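Local coordinates for malonyl CoA-acyl carrier protein transacylase (Clostridium perfringens, PDB 3PTW), which catalyses transfer of the malonyl group from coenzyme A to acyl carrier protein, probably to supply malonyl units for fatty acid synthesis, at residues E144-E156 with I168-I182. Sequence-based numbering, arbitrary orientation.
Sequences EIIEKSSPYGIVE and ISGELVALEKAMEFI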
loop_
_atom_site.group_PDB
_atom_site.type_symbol
_atom_site.label_atom_id
_atom_site.label_comp_id
_atom_site.label_asym_id
_atom_site.label_seq_id
_atom_site.Cartn_x
_atom_site.Cartn_y
_atom_site.Cartn_z
ATOM N N GLU A 144 23.520 3.559 -9.729
ATOM C CA GLU A 144 24.411 4.165 -10.699
ATOM C C GLU A 144 23.667 5.221 -11.524
ATOM O O GLU A 144 24.194 6.309 -11.754
ATOM C CB GLU A 144 25.058 3.090 -11.586
ATOM C CG GLU A 144 26.562 3.242 -11.712
ATOM C CD GLU A 144 26.960 4.412 -12.585
ATOM O OE1 GLU A 144 26.406 4.519 -13.698
ATOM O OE2 GLU A 144 27.829 5.210 -12.173
ATOM N N ILE A 145 22.445 4.901 -11.950
ATOM C CA ILE A 145 21.562 5.859 -12.630
ATOM C C ILE A 145 21.283 7.114 -11.791
ATOM O O ILE A 145 21.447 8.243 -12.278
ATOM C CB ILE A 145 20.200 5.208 -13.021
ATOM C CG1 ILE A 145 20.410 3.987 -13.933
ATOM C CG2 ILE A 145 19.246 6.250 -13.625
ATOM C CD1 ILE A 145 21.134 4.239 -15.243
ATOM N N ILE A 146 20.858 6.901 -10.542
ATOM C CA ILE A 146 20.629 7.989 -9.589
ATOM C C ILE A 146 21.880 8.892 -9.504
ATOM O O ILE A 146 21.775 10.108 -9.586
ATOM C CB ILE A 146 20.190 7.449 -8.191
ATOM C CG1 ILE A 146 18.724 7.006 -8.234
ATOM C CG2 ILE A 146 20.395 8.501 -7.090
ATOM C CD1 ILE A 146 18.341 5.995 -7.179
ATOM N N GLU A 147 23.049 8.273 -9.406
ATOM C CA GLU A 147 24.333 8.969 -9.378
ATOM C C GLU A 147 24.519 9.888 -10.581
ATOM O O GLU A 147 24.854 11.061 -10.428
ATOM C CB GLU A 147 25.464 7.931 -9.300
ATOM C CG GLU A 147 26.836 8.389 -9.784
ATOM C CD GLU A 147 27.726 8.890 -8.662
ATOM O OE1 GLU A 147 28.971 8.861 -8.855
ATOM O OE2 GLU A 147 27.203 9.304 -7.593
ATOM N N LYS A 148 24.288 9.355 -11.776
ATOM C CA LYS A 148 24.494 10.111 -13.000
ATOM C C LYS A 148 23.465 11.210 -13.183
ATOM O O LYS A 148 23.753 12.220 -13.833
ATOM C CB LYS A 148 24.443 9.188 -14.214
ATOM C CG LYS A 148 25.649 8.309 -14.394
ATOM C CD LYS A 148 25.341 7.263 -15.447
ATOM C CE LYS A 148 26.600 6.740 -16.102
ATOM N NZ LYS A 148 26.220 5.833 -17.208
ATOM N N SER A 149 22.274 11.011 -12.616
ATOM C CA SER A 149 21.136 11.899 -12.866
ATOM C C SER A 149 21.024 13.029 -11.847
ATOM O O SER A 149 20.360 14.024 -12.110
ATOM C CB SER A 149 19.812 11.111 -12.904
ATOM O OG SER A 149 19.853 10.042 -13.835
ATOM N N SER A 150 21.683 12.878 -10.696
ATOM C CA SER A 150 21.530 13.830 -9.588
ATOM C C SER A 150 22.056 15.256 -9.834
ATOM O O SER A 150 21.552 16.191 -9.229
ATOM C CB SER A 150 22.090 13.250 -8.289
ATOM O OG SER A 150 21.174 12.311 -7.748
ATOM N N PRO A 151 23.056 15.430 -10.723
ATOM C CA PRO A 151 23.423 16.812 -11.069
ATOM C C PRO A 151 22.319 17.580 -11.818
ATOM O O PRO A 151 22.405 18.795 -11.945
ATOM C CB PRO A 151 24.654 16.643 -11.974
ATOM C CG PRO A 151 25.197 15.284 -11.645
ATOM C CD PRO A 151 23.989 14.450 -11.308
ATOM N N TYR A 152 21.295 16.877 -12.304
ATOM C CA TYR A 152 20.228 17.512 -13.081
ATOM C C TYR A 152 19.033 17.813 -12.202
ATOM O O TYR A 152 18.033 18.388 -12.654
ATOM C CB TYR A 152 19.835 16.646 -14.282
ATOM C CG TYR A 152 20.960 16.477 -15.274
ATOM C CD1 TYR A 152 21.256 17.484 -16.205
ATOM C CD2 TYR A 152 21.750 15.325 -15.275
ATOM C CE1 TYR A 152 22.297 17.342 -17.118
ATOM C CE2 TYR A 152 22.805 15.170 -16.189
ATOM C CZ TYR A 152 23.068 16.179 -17.104
ATOM O OH TYR A 152 24.097 16.039 -18.010
ATOM N N GLY A 153 19.152 17.435 -10.938
ATOM C CA GLY A 153 18.085 17.631 -9.971
ATOM C C GLY A 153 17.753 16.350 -9.241
ATOM O O GLY A 153 18.392 15.310 -9.467
ATOM N N ILE A 154 16.734 16.424 -8.383
ATOM C CA ILE A 154 16.413 15.334 -7.459
ATOM C C ILE A 154 15.873 14.071 -8.121
ATOM O O ILE A 154 14.817 14.080 -8.764
ATOM C CB ILE A 154 15.456 15.804 -6.333
ATOM C CG1 ILE A 154 16.212 16.741 -5.373
ATOM C CG2 ILE A 154 14.835 14.589 -5.594
ATOM C CD1 ILE A 154 15.326 17.584 -4.488
ATOM N N VAL A 155 16.616 12.983 -7.955
ATOM C CA VAL A 155 16.119 11.650 -8.292
ATOM C C VAL A 155 16.560 10.653 -7.213
ATOM O O VAL A 155 17.731 10.606 -6.815
ATOM C CB VAL A 155 16.527 11.224 -9.735
ATOM C CG1 VAL A 155 17.968 11.603 -10.020
ATOM C CG2 VAL A 155 16.269 9.748 -9.987
ATOM N N GLU A 156 15.596 9.877 -6.737
ATOM C CA GLU A 156 15.791 8.961 -5.630
ATOM C C GLU A 156 14.963 7.699 -5.897
ATOM O O GLU A 156 13.992 7.740 -6.664
ATOM C CB GLU A 156 15.344 9.637 -4.310
ATOM C CG GLU A 156 16.121 10.933 -3.936
ATOM C CD GLU A 156 15.650 11.593 -2.632
ATOM O OE1 GLU A 156 14.670 11.108 -2.018
ATOM O OE2 GLU A 156 16.257 12.610 -2.215
ATOM N N ILE A 168 11.427 5.039 -9.494
ATOM C CA ILE A 168 12.180 6.205 -9.026
ATOM C C ILE A 168 11.336 7.468 -9.123
ATOM O O ILE A 168 10.458 7.573 -9.980
ATOM C CB ILE A 168 13.506 6.383 -9.799
ATOM C CG1 ILE A 168 13.268 6.584 -11.311
ATOM C CG2 ILE A 168 14.433 5.201 -9.512
ATOM C CD1 ILE A 168 14.554 6.930 -12.131
ATOM N N SER A 169 11.597 8.438 -8.254
ATOM C CA SER A 169 10.836 9.694 -8.304
ATOM C C SER A 169 11.725 10.898 -8.027
ATOM O O SER A 169 12.874 10.759 -7.578
ATOM C CB SER A 169 9.632 9.654 -7.345
ATOM O OG SER A 169 10.061 9.775 -6.011
ATOM N N GLY A 170 11.197 12.080 -8.311
ATOM C CA GLY A 170 11.983 13.296 -8.195
ATOM C C GLY A 170 11.529 14.339 -9.195
ATOM O O GLY A 170 10.380 14.316 -9.648
ATOM N N GLU A 171 12.424 15.254 -9.548
ATOM C CA GLU A 171 12.062 16.318 -10.480
ATOM C C GLU A 171 12.009 15.786 -11.895
ATOM O O GLU A 171 12.879 15.024 -12.305
ATOM C CB GLU A 171 13.050 17.474 -10.406
ATOM C CG GLU A 171 13.216 18.022 -9.016
ATOM C CD GLU A 171 14.248 19.089 -8.976
ATOM O OE1 GLU A 171 15.372 18.809 -8.508
ATOM O OE2 GLU A 171 13.957 20.197 -9.457
ATOM N N LEU A 172 10.977 16.209 -12.626
ATOM C CA LEU A 172 10.721 15.746 -13.988
ATOM C C LEU A 172 11.904 15.965 -14.899
ATOM O O LEU A 172 12.230 15.120 -15.725
ATOM C CB LEU A 172 9.504 16.466 -14.578
ATOM C CG LEU A 172 8.137 16.035 -14.048
ATOM C CD1 LEU A 172 7.055 16.705 -14.850
ATOM C CD2 LEU A 172 7.973 14.517 -14.090
ATOM N N VAL A 173 12.560 17.103 -14.727
ATOM C CA VAL A 173 13.681 17.444 -15.555
ATOM C C VAL A 173 14.855 16.468 -15.322
ATOM O O VAL A 173 15.522 16.051 -16.277
ATOM C CB VAL A 173 14.013 18.968 -15.383
ATOM C CG1 VAL A 173 15.092 19.210 -14.337
ATOM C CG2 VAL A 173 14.348 19.588 -16.702
ATOM N N ALA A 174 15.067 16.058 -14.068
ATOM C CA ALA A 174 16.108 15.068 -13.743
ATOM C C ALA A 174 15.681 13.651 -14.122
ATOM O O ALA A 174 16.495 12.854 -14.595
ATOM C CB ALA A 174 16.481 15.136 -12.273
ATOM N N LEU A 175 14.396 13.359 -13.921
ATOM C CA LEU A 175 13.803 12.069 -14.294
ATOM C C LEU A 175 13.954 11.785 -15.790
ATOM O O LEU A 175 14.175 10.649 -16.196
ATOM C CB LEU A 175 12.327 12.038 -13.908
ATOM C CG LEU A 175 11.836 11.259 -12.688
ATOM C CD1 LEU A 175 12.925 10.889 -11.664
ATOM C CD2 LEU A 175 10.678 11.965 -12.042
ATOM N N GLU A 176 13.843 12.835 -16.597
ATOM C CA GLU A 176 14.032 12.733 -18.033
ATOM C C GLU A 176 15.443 12.266 -18.353
ATOM O O GLU A 176 15.638 11.448 -19.246
ATOM C CB GLU A 176 13.787 14.092 -18.691
ATOM C CG GLU A 176 12.807 14.034 -19.834
ATOM C CD GLU A 176 11.430 14.533 -19.436
ATOM O OE1 GLU A 176 10.718 13.801 -18.705
ATOM O OE2 GLU A 176 11.060 15.657 -19.861
ATOM N N LYS A 177 16.434 12.796 -17.642
ATOM C CA LYS A 177 17.815 12.360 -17.858
ATOM C C LYS A 177 18.048 10.903 -17.417
ATOM O O LYS A 177 18.748 10.143 -18.097
ATOM C CB LYS A 177 18.804 13.314 -17.186
ATOM C CG LYS A 177 20.073 13.543 -18.006
ATOM C CD LYS A 177 20.090 14.887 -18.737
ATOM C CE LYS A 177 18.974 15.033 -19.765
ATOM N NZ LYS A 177 18.687 16.472 -19.999
ATOM N N ALA A 178 17.439 10.524 -16.291
ATOM C CA ALA A 178 17.526 9.163 -15.763
ATOM C C ALA A 178 17.014 8.144 -16.777
ATOM O O ALA A 178 17.644 7.100 -16.982
ATOM C CB ALA A 178 16.754 9.048 -14.453
ATOM N N MET A 179 15.880 8.471 -17.402
ATOM C CA MET A 179 15.284 7.648 -18.459
ATOM C C MET A 179 16.246 7.434 -19.629
ATOM O O MET A 179 16.378 6.306 -20.112
ATOM C CB MET A 179 13.975 8.273 -18.949
ATOM C CG MET A 179 12.815 8.213 -17.943
ATOM S SD MET A 179 11.355 9.105 -18.551
ATOM C CE MET A 179 11.016 8.150 -20.052
ATOM N N GLU A 180 16.909 8.510 -20.072
ATOM C CA GLU A 180 17.988 8.431 -21.068
ATOM C C GLU A 180 19.072 7.460 -20.610
ATOM O O GLU A 180 19.415 6.540 -21.343
ATOM C CB GLU A 180 18.634 9.806 -21.343
ATOM C CG GLU A 180 17.818 10.776 -22.194
ATOM C CD GLU A 180 18.534 12.112 -22.426
ATOM O OE1 GLU A 180 17.839 13.143 -22.588
ATOM O OE2 GLU A 180 19.784 12.144 -22.443
ATOM N N PHE A 181 19.599 7.666 -19.400
ATOM C CA PHE A 181 20.660 6.810 -18.851
ATOM C C PHE A 181 20.237 5.338 -18.712
ATOM O O PHE A 181 21.037 4.428 -18.980
ATOM C CB PHE A 181 21.183 7.339 -17.501
ATOM C CG PHE A 181 21.907 8.659 -17.591
ATOM C CD1 PHE A 181 21.573 9.701 -16.736
ATOM C CD2 PHE A 181 22.922 8.864 -18.529
ATOM C CE1 PHE A 181 22.234 10.939 -16.808
ATOM C CE2 PHE A 181 23.597 10.099 -18.614
ATOM C CZ PHE A 181 23.247 11.138 -17.749
ATOM N N ILE A 182 18.989 5.105 -18.312
ATOM C CA ILE A 182 18.467 3.737 -18.186
ATOM C C ILE A 182 18.499 3.010 -19.540
ATOM O O ILE A 182 18.947 1.859 -19.627
ATOM C CB ILE A 182 17.055 3.716 -17.529
ATOM C CG1 ILE A 182 17.183 3.997 -16.035
ATOM C CG2 ILE A 182 16.353 2.372 -17.711
ATOM C CD1 ILE A 182 15.968 4.620 -15.420
#
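Helix segments 144-149 and 172-182 pack with their axes 9.0 Å apart at 129°, while Glu156 and Ser169 form an antiparallel hydrogen-bonded pair and Val155 faces Gly170 in the adjoining non-hydrogen-bonded pair. Beyond this pairing, Glu171 at the N-cap position of its helix grips Ile154 twice: its N binds Ile154 O, and its side chain, extended beyond CG (chi2 176°), brings OE1 to Ile154 N at 2.7 Å, met on the anti side of the carboxylate. Gly153 CA lies beside Glu171 OE1, and Gly153 O touches Ala174 CB at 3.4 Å. Lys177, bent at chi2 and chi3, crosses the Tyr152 ring at about a right angle, with CD centred over one face, 3.5 Å from the centroid. The Phe181 ring takes Lys148 CB over a face, 4.0 Å from its centroid, while Ser149 OG lies at its edge. The Ser149 side chain is a knob among Ala174, Lys177, Ala178 and Phe181, and its OG donates to Ile145 O (2.9 Å). Ile145 puts CG2 on Ala178 CB and CD1 on Phe181 CB, each at 3.8 Å, while its CG1 meets Ile182 CG1. Between the hairpin and helix 172-182, Val155 CG2 touches Ile168 CD1 and Leu175 CD1, the latter side chain also reaching Val132. The arrangement is a helix-strand-strand-helix unit around the hairpin of strands 155-162 and 165-169, consistent with the small ferredoxin-like subdomain of malonyl-CoA:ACP transacylases.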